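Side-chain contacts in UDP-N-acetylglucosamine 4,6-dehydratase (Vibrio fischeri, PDB 3PVZ), which binds NAD and is probably a lyase that dehydrates the nucleotide sugar UDP-N-acetylglucosamine: residues 135-138 with 139-143; 178-181 with 182-186. All coordinates share one frame; numbering follows the deposited sequence.

Contact 1 of 2, residues 135-138 with 139-143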
HETATM    1  N   MSE A 135     -15.182   1.696   5.559  1.00 41.47           N
HETATM    2  CA  MSE A 135     -15.071   0.954   6.816  1.00 40.62           C
HETATM    3  C   MSE A 135     -13.605   0.669   7.074  1.00 39.07           C
HETATM    4  O   MSE A 135     -13.157   0.796   8.190  1.00 37.91           O
HETATM    5  CB  MSE A 135     -15.845  -0.359   6.781  1.00 41.28           C
HETATM    6  CG  MSE A 135     -15.765  -1.212   8.013  1.00 40.03           C
HETATM    7 SE   MSE A 135     -16.467  -0.314   9.543  0.65 40.66          SE
HETATM    8  CE  MSE A 135     -18.335  -0.910   9.330  1.00 35.40           C
ATOM      9  N   ARG A 136     -12.853   0.327   6.035  1.00 38.40           N
ATOM     10  CA  ARG A 136     -11.442   0.072   6.226  1.00 37.37           C
ATOM     11  C   ARG A 136     -10.704   1.319   6.735  1.00 36.45           C
ATOM     12  O   ARG A 136      -9.795   1.223   7.514  1.00 34.74           O
ATOM     13  CB  ARG A 136     -10.778  -0.467   4.943  1.00 36.63           C
ATOM     14  CG  ARG A 136      -9.308  -0.698   5.160  1.00 35.47           C
ATOM     15  CD  ARG A 136      -8.579  -1.292   3.984  1.00 37.94           C
ATOM     16  NE  ARG A 136      -7.158  -1.329   4.303  1.00 36.05           N
ATOM     17  CZ  ARG A 136      -6.168  -1.028   3.463  1.00 36.64           C
ATOM     18  NH1 ARG A 136      -6.399  -0.642   2.223  1.00 40.02           N
ATOM     19  NH2 ARG A 136      -4.931  -1.039   3.882  1.00 37.77           N
HETATM   20  N   MSE A 137     -11.094   2.477   6.243  1.00 37.54           N
HETATM   21  CA  MSE A 137     -10.477   3.746   6.600  1.00 37.97           C
HETATM   22  C   MSE A 137     -10.758   4.022   8.056  1.00 36.55           C
HETATM   23  O   MSE A 137      -9.943   4.558   8.756  1.00 35.05           O
HETATM   24  CB  MSE A 137     -11.055   4.877   5.676  1.00 39.97           C
HETATM   25  CG  MSE A 137     -11.145   6.259   6.295  1.00 43.79           C
HETATM   26 SE   MSE A 137     -11.899   7.643   5.121  0.65 55.60          SE
HETATM   27  CE  MSE A 137     -10.101   7.853   4.277  1.00 37.65           C
ATOM     28  N   ILE A 138     -11.945   3.661   8.507  1.00 37.51           N
ATOM     29  CA  ILE A 138     -12.294   3.812   9.916  1.00 37.45           C
ATOM     30  C   ILE A 138     -11.437   2.862  10.768  1.00 37.18           C
ATOM     31  O   ILE A 138     -10.989   3.248  11.848  1.00 35.88           O
ATOM     32  CB  ILE A 138     -13.783   3.524  10.178  1.00 38.31           C
ATOM     33  CG1 ILE A 138     -14.657   4.652   9.636  1.00 39.01           C
ATOM     34  CG2 ILE A 138     -14.038   3.352  11.663  1.00 37.60           C
ATOM     35  CD1 ILE A 138     -16.085   4.221   9.497  1.00 41.75           C
ATOM     36  N   ASP A 139     -11.198   1.651  10.268  1.00 37.23           N
ATOM     37  CA  ASP A 139     -10.437   0.637  11.015  1.00 38.06           C
ATOM     38  C   ASP A 139      -8.988   1.038  11.116  1.00 36.66           C
ATOM     39  O   ASP A 139      -8.386   0.983  12.222  1.00 36.01           O
ATOM     40  CB  ASP A 139     -10.525  -0.760  10.367  1.00 38.88           C
ATOM     41  CG  ASP A 139     -11.786  -1.510  10.747  1.00 44.77           C
ATOM     42  OD1 ASP A 139     -12.387  -1.159  11.787  1.00 50.40           O
ATOM     43  OD2 ASP A 139     -12.187  -2.458  10.002  1.00 49.33           O
ATOM     44  N   VAL A 140      -8.434   1.465   9.973  1.00 35.56           N
ATOM     45  CA  VAL A 140      -7.038   1.913   9.911  1.00 33.20           C
ATOM     46  C   VAL A 140      -6.846   3.255  10.623  1.00 33.56           C
ATOM     47  O   VAL A 140      -5.875   3.415  11.362  1.00 31.97           O
ATOM     48  CB  VAL A 140      -6.518   2.023   8.486  1.00 32.96           C
ATOM     49  CG1 VAL A 140      -5.113   2.677   8.496  1.00 31.02           C
ATOM     50  CG2 VAL A 140      -6.482   0.660   7.800  1.00 31.73           C
ATOM     51  N   ASN A 141      -7.750   4.226  10.432  1.00 33.80           N
ATOM     52  CA  ASN A 141      -7.447   5.532  10.957  1.00 33.82           C
ATOM     53  C   ASN A 141      -7.927   5.638  12.414  1.00 33.70           C
ATOM     54  O   ASN A 141      -7.270   6.300  13.182  1.00 33.64           O
ATOM     55  CB  ASN A 141      -8.043   6.698  10.142  1.00 34.55           C
ATOM     56  CG  ASN A 141      -7.508   6.821   8.716  1.00 35.05           C
ATOM     57  OD1 ASN A 141      -6.498   6.216   8.303  1.00 33.61           O
ATOM     58  ND2 ASN A 141      -8.221   7.644   7.934  1.00 33.42           N
ATOM     59  N   VAL A 142      -9.039   5.014  12.798  1.00 33.53           N
ATOM     60  CA  VAL A 142      -9.542   5.141  14.197  1.00 34.03           C
ATOM     61  C   VAL A 142      -9.109   3.958  15.098  1.00 33.80           C
ATOM     62  O   VAL A 142      -8.288   4.128  16.018  1.00 32.05           O
ATOM     63  CB  VAL A 142     -11.072   5.321  14.232  1.00 35.08           C
ATOM     64  CG1 VAL A 142     -11.585   5.586  15.659  1.00 36.04           C
ATOM     65  CG2 VAL A 142     -11.496   6.470  13.273  1.00 33.34           C
ATOM     66  N   PHE A 143      -9.600   2.761  14.784  1.00 34.40           N
ATOM     67  CA  PHE A 143      -9.444   1.613  15.662  1.00 35.06           C
ATOM     68  C   PHE A 143      -8.043   1.053  15.808  1.00 33.82           C
ATOM     69  O   PHE A 143      -7.656   0.687  16.903  1.00 34.44           O
ATOM     70  CB  PHE A 143     -10.474   0.539  15.319  1.00 36.83           C
ATOM     71  CG  PHE A 143     -11.892   0.979  15.614  1.00 39.84           C
ATOM     72  CD1 PHE A 143     -12.284   1.262  16.925  1.00 40.62           C
ATOM     73  CD2 PHE A 143     -12.789   1.192  14.596  1.00 40.85           C
ATOM     74  CE1 PHE A 143     -13.545   1.719  17.177  1.00 43.23           C
ATOM     75  CE2 PHE A 143     -14.069   1.623  14.858  1.00 41.36           C
ATOM     76  CZ  PHE A 143     -14.443   1.893  16.127  1.00 44.23           C
TER
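Ile138 and Phe143 lie side by side on one flank of helix 131-154, their side chains pointing the same way. The branch methyl CG2 of Ile138 meets CE2 of the Phe143 ring at 3.6 Å. That methyl stands opposite the backbone N because chi1 is -72°, which places CG1 beside the N instead. CG2 also comes to 4.3 Å from CG2 of Val142. The five-residue spacing of the Ile138-Phe143 pair goes with a wider, pi-type turn at 139-143. There the carbonyl O of Ile138 takes two N-H groups. Val142 N binds it at 2.8 Å from above the carbonyl plane, and Phe143 N binds it at 3.3 Å within that plane. Phe357 of helix 351-367 packs against both Ile138 and Phe143.

Helix 131-154 follows strand 115-118 in the Rossmann-type fold and leads to strand 159-163. One flank, with Val140, faces the cofactor; another, with Ile138 and Phe143, faces the C-terminal helices. On the cofactor flank, Arg136 runs fully extended from CG to NE (chi2 177°, chi3 174°) alongside Val140. CG2 of Val140 touches both CG and NE of Arg136, each at 4.1 Å, and approaches the guanidinium obliquely. The NH1 end of Arg136 reaches across the dimer interface to the carbonyl oxygens of Ala95 and Ile68 of the second subunit. Val140 itself touches NAD.

Met137, a selenomethionine, crosses Asn141 at a slant. Its CG lies 3.6 Å from Asn141 ND2. The amide is held at both ends from outside: OD1 accepts from Leu122 N, and ND2 bonds Ser178 OG. These two bonds would fix the amide's rotation. CG of Asp139 stands beside its own backbone N and 3.7 Å from Met135 O, while OD1 forms a salt bridge with Lys365.

Contact 2 of 2, residues 178-181 with 182-186. With NAD (nicotinamide-adenine-dinucleotide), chain E.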
ATOM      1  N   SER A 178     -12.939  11.175   9.771  1.00 41.36           N
ATOM      2  CA  SER A 178     -12.336   9.995  10.406  1.00 41.01           C
ATOM      3  C   SER A 178     -11.178  10.431  11.268  1.00 39.88           C
ATOM      4  O   SER A 178     -11.079   9.967  12.401  1.00 39.73           O
ATOM      5  CB  SER A 178     -11.940   8.878   9.417  1.00 39.61           C
ATOM      6  OG  SER A 178     -10.741   9.174   8.767  1.00 40.12           O
ATOM      7  N   LYS A 179     -10.331  11.325  10.757  1.00 39.78           N
ATOM      8  CA  LYS A 179      -9.218  11.869  11.556  1.00 39.56           C
ATOM      9  C   LYS A 179      -9.776  12.695  12.742  1.00 39.39           C
ATOM     10  O   LYS A 179      -9.170  12.747  13.811  1.00 39.53           O
ATOM     11  CB  LYS A 179      -8.253  12.726  10.714  1.00 39.91           C
ATOM     12  CG  LYS A 179      -7.620  12.061   9.451  1.00 41.36           C
ATOM     13  CD  LYS A 179      -6.389  11.211   9.787  1.00 44.94           C
ATOM     14  CE  LYS A 179      -5.559  10.846   8.514  1.00 44.79           C
ATOM     15  NZ  LYS A 179      -4.691  11.960   8.048  1.00 45.30           N
ATOM     16  N   ARG A 180     -10.916  13.346  12.573  1.00 39.24           N
ATOM     17  CA  ARG A 180     -11.505  14.105  13.673  0.60 39.70           C
ATOM     18  C   ARG A 180     -12.045  13.177  14.752  1.00 39.41           C
ATOM     19  O   ARG A 180     -11.949  13.475  15.937  1.00 39.14           O
ATOM     20  CB  ARG A 180     -12.622  15.024  13.171  0.60 40.57           C
ATOM     21  CG  ARG A 180     -13.324  15.777  14.276  0.60 41.99           C
ATOM     22  CD  ARG A 180     -12.398  16.755  15.021  0.60 42.81           C
ATOM     23  NE  ARG A 180     -13.125  17.302  16.160  0.60 45.55           N
ATOM     24  CZ  ARG A 180     -12.993  16.912  17.426  0.60 45.02           C
ATOM     25  NH1 ARG A 180     -12.085  15.995  17.780  0.60 42.61           N
ATOM     26  NH2 ARG A 180     -13.754  17.494  18.352  0.60 45.73           N
ATOM     27  N   ILE A 181     -12.620  12.051  14.340  1.00 39.63           N
ATOM     28  CA  ILE A 181     -13.113  11.072  15.304  0.60 40.01           C
ATOM     29  C   ILE A 181     -11.908  10.430  16.001  1.00 39.27           C
ATOM     30  O   ILE A 181     -11.919  10.237  17.216  1.00 38.97           O
ATOM     31  CB  ILE A 181     -14.039  10.005  14.645  0.60 39.86           C
ATOM     32  CG1 ILE A 181     -15.327  10.658  14.167  0.60 40.81           C
ATOM     33  CG2 ILE A 181     -14.342   8.869  15.615  0.60 37.90           C
ATOM     34  CD1 ILE A 181     -15.960   9.979  12.977  0.60 39.84           C
HETATM   35  N   MSE A 182     -10.864  10.154  15.247  1.00 39.36           N
HETATM   36  CA  MSE A 182      -9.638   9.618  15.836  1.00 39.43           C
HETATM   37  C   MSE A 182      -9.102  10.464  16.996  1.00 38.65           C
HETATM   38  O   MSE A 182      -8.704   9.927  18.024  1.00 37.14           O
HETATM   39  CB  MSE A 182      -8.541   9.530  14.793  1.00 40.20           C
HETATM   40  CG  MSE A 182      -7.241   8.924  15.344  1.00 43.01           C
HETATM   41 SE   MSE A 182      -5.720   9.804  14.541  0.65 59.36          SE
HETATM   42  CE  MSE A 182      -5.830   8.978  12.925  1.00 38.57           C
ATOM     43  N   GLU A 183      -9.058  11.776  16.776  1.00 38.92           N
ATOM     44  CA  GLU A 183      -8.621  12.771  17.776  1.00 38.63           C
ATOM     45  C   GLU A 183      -9.422  12.658  19.090  1.00 37.52           C
ATOM     46  O   GLU A 183      -8.874  12.818  20.183  1.00 37.93           O
ATOM     47  CB  GLU A 183      -8.785  14.185  17.204  1.00 39.66           C
ATOM     48  CG  GLU A 183      -8.326  15.319  18.122  1.00 42.19           C
ATOM     49  CD  GLU A 183      -8.528  16.729  17.535  1.00 47.83           C
ATOM     50  OE1 GLU A 183      -9.504  16.961  16.783  1.00 49.78           O
ATOM     51  OE2 GLU A 183      -7.713  17.622  17.872  1.00 51.34           O
HETATM   52  N   MSE A 184     -10.693  12.356  18.993  1.00 36.52           N
HETATM   53  CA  MSE A 184     -11.514  12.123  20.205  1.00 36.60           C
HETATM   54  C   MSE A 184     -10.964  10.913  20.986  1.00 35.45           C
HETATM   55  O   MSE A 184     -10.761  10.974  22.208  1.00 34.68           O
HETATM   56  CB  MSE A 184     -12.960  11.849  19.826  1.00 37.27           C
HETATM   57  CG  MSE A 184     -13.654  12.996  19.150  1.00 39.46           C
HETATM   58 SE   MSE A 184     -15.456  12.502  18.574  0.65 41.77          SE
HETATM   59  CE  MSE A 184     -15.966  14.132  17.665  1.00 45.04           C
ATOM     60  N   PHE A 185     -10.689   9.826  20.268  1.00 34.09           N
ATOM     61  CA  PHE A 185     -10.122   8.630  20.887  1.00 33.47           C
ATOM     62  C   PHE A 185      -8.761   8.926  21.464  1.00 33.52           C
ATOM     63  O   PHE A 185      -8.414   8.390  22.507  1.00 34.64           O
ATOM     64  CB  PHE A 185     -10.044   7.433  19.899  1.00 33.14           C
ATOM     65  CG  PHE A 185     -11.358   6.731  19.693  1.00 32.53           C
ATOM     66  CD1 PHE A 185     -11.736   5.693  20.520  1.00 35.73           C
ATOM     67  CD2 PHE A 185     -12.249   7.178  18.732  1.00 31.80           C
ATOM     68  CE1 PHE A 185     -12.971   5.062  20.364  1.00 36.66           C
ATOM     69  CE2 PHE A 185     -13.484   6.582  18.557  1.00 35.19           C
ATOM     70  CZ  PHE A 185     -13.852   5.501  19.367  1.00 37.78           C
ATOM     71  N   LEU A 186      -7.979   9.722  20.741  1.00 33.68           N
ATOM     72  CA  LEU A 186      -6.651  10.164  21.165  1.00 33.82           C
ATOM     73  C   LEU A 186      -6.752  10.990  22.470  1.00 34.00           C
ATOM     74  O   LEU A 186      -5.945  10.882  23.341  1.00 32.78           O
ATOM     75  CB  LEU A 186      -6.054  11.080  20.115  1.00 33.26           C
ATOM     76  CG  LEU A 186      -4.940  10.669  19.181  1.00 37.72           C
ATOM     77  CD1 LEU A 186      -5.265   9.392  18.451  1.00 39.89           C
ATOM     78  CD2 LEU A 186      -4.619  11.844  18.207  1.00 37.99           C
TER
HETATM   79  PA  NAD E 501       1.274   7.174   2.763  1.00 31.58           P
HETATM   80  O1A NAD E 501       0.178   6.598   1.927  1.00 31.45           O
HETATM   81  O2A NAD E 501       2.515   7.344   1.941  1.00 31.09           O
HETATM   82  O5B NAD E 501       1.816   6.118   3.822  1.00 31.45           O
HETATM   83  C5B NAD E 501       0.823   5.527   4.687  1.00 29.34           C
HETATM   84  C4B NAD E 501       1.482   4.209   5.108  1.00 29.28           C
HETATM   85  O4B NAD E 501       0.679   3.467   6.003  1.00 26.84           O
HETATM   86  C3B NAD E 501       1.736   3.312   3.854  1.00 27.95           C
HETATM   87  O3B NAD E 501       3.085   2.898   3.783  1.00 31.61           O
HETATM   88  C2B NAD E 501       0.766   2.130   4.086  1.00 27.90           C
HETATM   89  O2B NAD E 501       1.152   0.917   3.450  1.00 27.07           O
HETATM   90  C1B NAD E 501       0.797   2.118   5.632  1.00 25.44           C
HETATM   91  N9A NAD E 501      -0.354   1.409   6.170  1.00 27.82           N
HETATM   92  C8A NAD E 501      -1.648   1.646   5.910  1.00 25.60           C
HETATM   93  N7A NAD E 501      -2.409   0.791   6.511  1.00 27.29           N
HETATM   94  C5A NAD E 501      -1.593   0.003   7.275  1.00 28.62           C
HETATM   95  C6A NAD E 501      -1.800  -1.080   8.124  1.00 27.31           C
HETATM   96  N6A NAD E 501      -3.100  -1.451   8.366  1.00 28.79           N
HETATM   97  N1A NAD E 501      -0.767  -1.682   8.705  1.00 25.09           N
HETATM   98  C2A NAD E 501       0.477  -1.285   8.459  1.00 25.50           C
HETATM   99  N3A NAD E 501       0.715  -0.287   7.645  1.00 24.89           N
HETATM  100  C4A NAD E 501      -0.273   0.369   7.052  1.00 25.64           C
HETATM  101  O3  NAD E 501       0.745   8.524   3.460  1.00 29.94           O
HETATM  102  PN  NAD E 501       1.822   9.663   3.905  1.00 30.80           P
HETATM  103  O1N NAD E 501       1.932  10.720   2.819  1.00 31.11           O
HETATM  104  O2N NAD E 501       3.144   9.251   4.405  1.00 29.17           O
HETATM  105  O5D NAD E 501       0.902  10.443   5.034  1.00 27.75           O
HETATM  106  C5D NAD E 501       0.910   9.755   6.276  1.00 26.13           C
HETATM  107  C4D NAD E 501       0.004  10.499   7.264  1.00 26.63           C
HETATM  108  O4D NAD E 501       0.232  11.941   7.169  1.00 28.13           O
HETATM  109  C3D NAD E 501      -1.477  10.285   6.883  1.00 28.91           C
HETATM  110  O3D NAD E 501      -2.368  10.369   8.019  1.00 35.22           O
HETATM  111  C2D NAD E 501      -1.787  11.524   6.013  1.00 29.77           C
HETATM  112  O2D NAD E 501      -3.186  11.846   5.991  1.00 34.13           O
HETATM  113  C1D NAD E 501      -0.991  12.605   6.744  1.00 28.47           C
HETATM  114  N1N NAD E 501      -0.722  13.776   5.896  1.00 34.87           N
HETATM  115  C2N NAD E 501      -0.005  13.603   4.779  1.00 36.15           C
HETATM  116  C3N NAD E 501       0.291  14.669   3.955  1.00 37.63           C
HETATM  117  C7N NAD E 501       1.055  14.493   2.708  1.00 38.80           C
HETATM  118  O7N NAD E 501       1.194  15.493   2.007  1.00 39.45           O
HETATM  119  N7N NAD E 501       1.552  13.311   2.316  1.00 36.28           N
HETATM  120  C4N NAD E 501      -0.173  15.962   4.302  1.00 36.74           C
HETATM  121  C5N NAD E 501      -0.898  16.102   5.474  1.00 36.03           C
HETATM  122  C6N NAD E 501      -1.173  14.980   6.258  1.00 36.84           C
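Arg180 and Glu183 meet one turn apart on helix 174-189. In the conformer given for Arg180, one of two, NH1 forms a salt bridge to OE1 of Glu183 at 2.9 Å. The geometry described here for Arg180 holds for that conformer. The two side chains slant across each other. Their flat groups stand almost upright to one another, with guanidinium and carboxylate planes 83° apart. The bridge runs through the one NH1-OE1 pair and is not a flat, two-pronged one. The bend of Arg180 at chi2 (64°) turns its chain toward the glutamate, and CD comes to 3.4 Å from the same OE1. Glu183 is extended to CD. Its other oxygen, OE2, is bonded to Asn345 ND2 and Ser347 OG, so both carboxylate oxygens have partners.

Met184, a selenomethionine, crosses Arg180 at about a right angle. Its extended chain sets the methyl CE over the centre of one guanidinium face, 4.0 Å above the plane. Ile383 packs on both residues.

On another flank, Ile181, also in one of two conformers, and Phe185 run side by side. CG2 of Ile181 sits at the edge of the ring, in its plane, 3.8 Å from CE2. Phe185 also meets Val142 of helix 131-154 and Leu354 and Phe357 of helix 351-367.

Lys179 points the same way as Met182, whose CE touches Lys179 CD at 3.9 Å. Beyond that methyl the lysine continues to the cofactor. Its NZ donates to both ribose hydroxyl oxygens of NAD on the nicotinamide side, to O2D at 2.6 Å and to O3D at 2.8 Å. The two bonds would hold that end of the chain in place. A helix lysine bonded to the nicotinamide ribose is characteristic of the cofactor site of short-chain dehydrogenase/reductase enzymes with a Rossmann-type fold.

How the contacts relate
Contact 1 lies on helix 131-154 and contact 2 on helix 174-189, two helices packed side by side in the Rossmann-type fold. Both are largely buried and their centres are about 11 Å apart. They touch directly: Val142 CG2 lies 3.6 Å from Ser178 O, and the methyl CE of Met182 packs on the backbone O of Asn141. Their chemistry differs. Among its side chains, contact 1 is mainly apolar across its segments, and its polar ends turn to outside partners, including the second subunit. Contact 2 holds its own salt bridge at a partly exposed flank. Contact 1 meets the cofactor by packing, contact 2 by hydrogen bonds.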